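Local coordinates for C alpha-dehydrogenase (Sphingobium sp. SYK-6, PDB 4YAC) that oxidises the alpha-carbon alcohol of lignin-derived beta-aryl ethers with NAD(H) as cofactor, as a short-chain dehydrogenase/reductase of the beta-aryl ether cleavage pathway, at the interface of chains A and B. Coordinates in Å, arbitrary orientation; residue numbers count along the deposited sequence, not the author numbering. Chains: chain A/B, C alpha-dehydrogenase.

The interface of chains A and B. Residues chain A 108, 112, 150, 154-155, 158-159, 162; chain B 120, 163, 166-167, 170.
A:Trp108 and B:Ile120 meet tip to tip at the apolar centre of this patch. Both come from helix 105-133 of their own chain. B:Ile120 lies along one face of the indole. Its CG2 methyl sits over the five-membered ring, 3.6 Å from that ring's centroid. Its CD1 methyl covers the six-membered ring and comes within 3.5 Å of A:Trp108 CE3. The methyl CE of A:Met112 borders the indole edge, in plane, from within chain A. B:Leu167 crosses the indole at about a right angle. Its CD1 branch touches the rim at A:Trp108 CH2. An alanine at A:Trp108 would remove the ring platform under both B:Ile120 methyls and would probably loosen the seating of B:Leu167.

Helix 155-174 of each chain packs against its twin, in a two-fold interface that resembles the usual family dimer and is probably the biological one. A:Thr159 lies alongside B:Leu167. Its CG2, anti to the backbone N, points at the carbonyl O of B:Ala163. Its OG1 is turned back by chi1 of -60° and donates to A:Gly155 O at 2.8 Å. A:Tyr162, just after the family's YxxxK motif, shows one ring face to the partner. B:Gly166 CA lies over that face, offset toward the rim, 3.5 Å from A:Tyr162 CG. The lack of a side chain at B:Gly166 probably allows this close approach.

The polar rim gathers at B:Ser170. Its CB packs on A:Gly155 CA. A:Cys158 SG makes a weak hydrogen bond to B:Ser170 OG. That hydroxyl donates to B:Gly166 O at 2.9 Å, from above the carbonyl plane. Water 1 links the chains, 2.8 Å from B:Ser170 OG and 2.7 Å from A:Thr154 OG1.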
loop_
_atom_site.group_PDB
_atom_site.type_symbol
_atom_site.label_atom_id
_atom_site.label_comp_id
_atom_site.label_asym_id
_atom_site.label_seq_id
_atom_site.Cartn_x
_atom_site.Cartn_y
_atom_site.Cartn_z
ATOM N N TRP A 108 2.387 -13.218 -8.210
ATOM C CA TRP A 108 2.558 -11.800 -7.916
ATOM C C TRP A 108 2.090 -10.917 -9.071
ATOM O O TRP A 108 1.293 -9.993 -8.879
ATOM C CB TRP A 108 4.026 -11.496 -7.606
ATOM C CG TRP A 108 4.413 -11.676 -6.169
ATOM C CD1 TRP A 108 5.159 -12.691 -5.634
ATOM C CD2 TRP A 108 4.107 -10.793 -5.085
ATOM N NE1 TRP A 108 5.319 -12.499 -4.285
ATOM C CE2 TRP A 108 4.681 -11.339 -3.923
ATOM C CE3 TRP A 108 3.391 -9.597 -4.980
ATOM C CZ2 TRP A 108 4.565 -10.734 -2.676
ATOM C CZ3 TRP A 108 3.277 -9.000 -3.736
ATOM C CH2 TRP A 108 3.860 -9.568 -2.605
ATOM N N MET A 112 -0.960 -8.272 -8.936
ATOM C CA MET A 112 -0.472 -6.898 -9.021
ATOM C C MET A 112 -1.063 -6.191 -10.240
ATOM O O MET A 112 -1.501 -5.043 -10.153
ATOM C CB MET A 112 1.055 -6.864 -9.097
ATOM C CG MET A 112 1.741 -7.090 -7.765
ATOM S SD MET A 112 1.652 -5.647 -6.677
ATOM C CE MET A 112 1.542 -6.462 -5.101
ATOM N N ALA A 150 -3.159 -7.339 7.739
ATOM C CA ALA A 150 -2.442 -8.471 7.157
ATOM C C ALA A 150 -2.886 -9.768 7.836
ATOM O O ALA A 150 -3.077 -9.802 9.051
ATOM C CB ALA A 150 -0.941 -8.280 7.296
ATOM N N THR A 154 -2.486 -14.188 2.943
ATOM C CA THR A 154 -3.010 -13.106 2.091
ATOM C C THR A 154 -1.936 -12.086 1.701
ATOM O O THR A 154 -2.250 -10.936 1.397
ATOM C CB THR A 154 -4.163 -12.334 2.779
ATOM O OG1 THR A 154 -3.650 -11.559 3.871
ATOM C CG2 THR A 154 -5.245 -13.287 3.283
ATOM N N GLY A 155 -0.677 -12.513 1.698
ATOM C CA GLY A 155 0.442 -11.612 1.472
ATOM C C GLY A 155 0.386 -10.797 0.192
ATOM O O GLY A 155 0.545 -9.576 0.219
ATOM N N CYS A 158 -2.909 -8.573 0.157
ATOM C CA CYS A 158 -2.753 -7.468 1.094
ATOM C C CYS A 158 -1.859 -6.379 0.516
ATOM O O CYS A 158 -2.170 -5.189 0.621
ATOM C CB CYS A 158 -2.180 -7.992 2.415
ATOM S SG CYS A 158 -1.749 -6.735 3.639
ATOM N N THR A 159 -0.758 -6.787 -0.107
ATOM C CA THR A 159 0.153 -5.836 -0.727
ATOM C C THR A 159 -0.594 -4.990 -1.764
ATOM O O THR A 159 -0.447 -3.770 -1.782
ATOM C CB THR A 159 1.351 -6.540 -1.390
ATOM O OG1 THR A 159 2.069 -7.282 -0.397
ATOM C CG2 THR A 159 2.295 -5.522 -2.005
ATOM N N TYR A 162 -3.171 -2.505 0.025
ATOM C CA TYR A 162 -2.465 -1.382 0.622
ATOM C C TYR A 162 -2.098 -0.382 -0.470
ATOM O O TYR A 162 -2.257 0.828 -0.300
ATOM C CB TYR A 162 -1.207 -1.855 1.358
ATOM C CG TYR A 162 -1.399 -2.047 2.843
ATOM C CD1 TYR A 162 -2.048 -3.169 3.338
ATOM C CD2 TYR A 162 -0.914 -1.117 3.755
ATOM C CE1 TYR A 162 -2.221 -3.353 4.691
ATOM C CE2 TYR A 162 -1.083 -1.294 5.109
ATOM C CZ TYR A 162 -1.737 -2.413 5.571
ATOM O OH TYR A 162 -1.902 -2.587 6.923
ATOM N N ILE B 120 9.826 -6.874 -3.780
ATOM C CA ILE B 120 9.246 -8.201 -3.979
ATOM C C ILE B 120 10.310 -9.167 -4.492
ATOM O O ILE B 120 10.432 -10.296 -4.008
ATOM C CB ILE B 120 8.068 -8.171 -4.971
ATOM C CG1 ILE B 120 6.890 -7.406 -4.373
ATOM C CG2 ILE B 120 7.621 -9.593 -5.333
ATOM C CD1 ILE B 120 5.823 -7.064 -5.385
ATOM N N ALA B 163 2.367 0.159 -0.634
ATOM C CA ALA B 163 2.468 -1.214 -1.113
ATOM C C ALA B 163 3.457 -2.027 -0.287
ATOM O O ALA B 163 3.108 -3.092 0.214
ATOM C CB ALA B 163 2.869 -1.238 -2.578
ATOM N N GLY B 166 2.429 -2.817 3.189
ATOM C CA GLY B 166 1.537 -3.962 3.219
ATOM C C GLY B 166 2.322 -5.255 3.174
ATOM O O GLY B 166 2.038 -6.204 3.913
ATOM N N LEU B 167 3.312 -5.296 2.290
ATOM C CA LEU B 167 4.167 -6.471 2.166
ATOM C C LEU B 167 4.894 -6.736 3.478
ATOM O O LEU B 167 4.995 -7.881 3.920
ATOM C CB LEU B 167 5.180 -6.294 1.032
ATOM C CG LEU B 167 6.228 -7.406 0.902
ATOM C CD1 LEU B 167 5.579 -8.766 0.702
ATOM C CD2 LEU B 167 7.174 -7.099 -0.246
ATOM N N SER B 170 2.657 -8.098 6.054
ATOM C CA SER B 170 2.335 -9.469 5.661
ATOM C C SER B 170 3.451 -10.433 6.054
ATOM O O SER B 170 3.195 -11.513 6.588
ATOM C CB SER B 170 2.072 -9.547 4.157
ATOM O OG SER B 170 0.878 -8.862 3.823
HETATM O O HOH W 1 -1.185 -10.557 4.540
#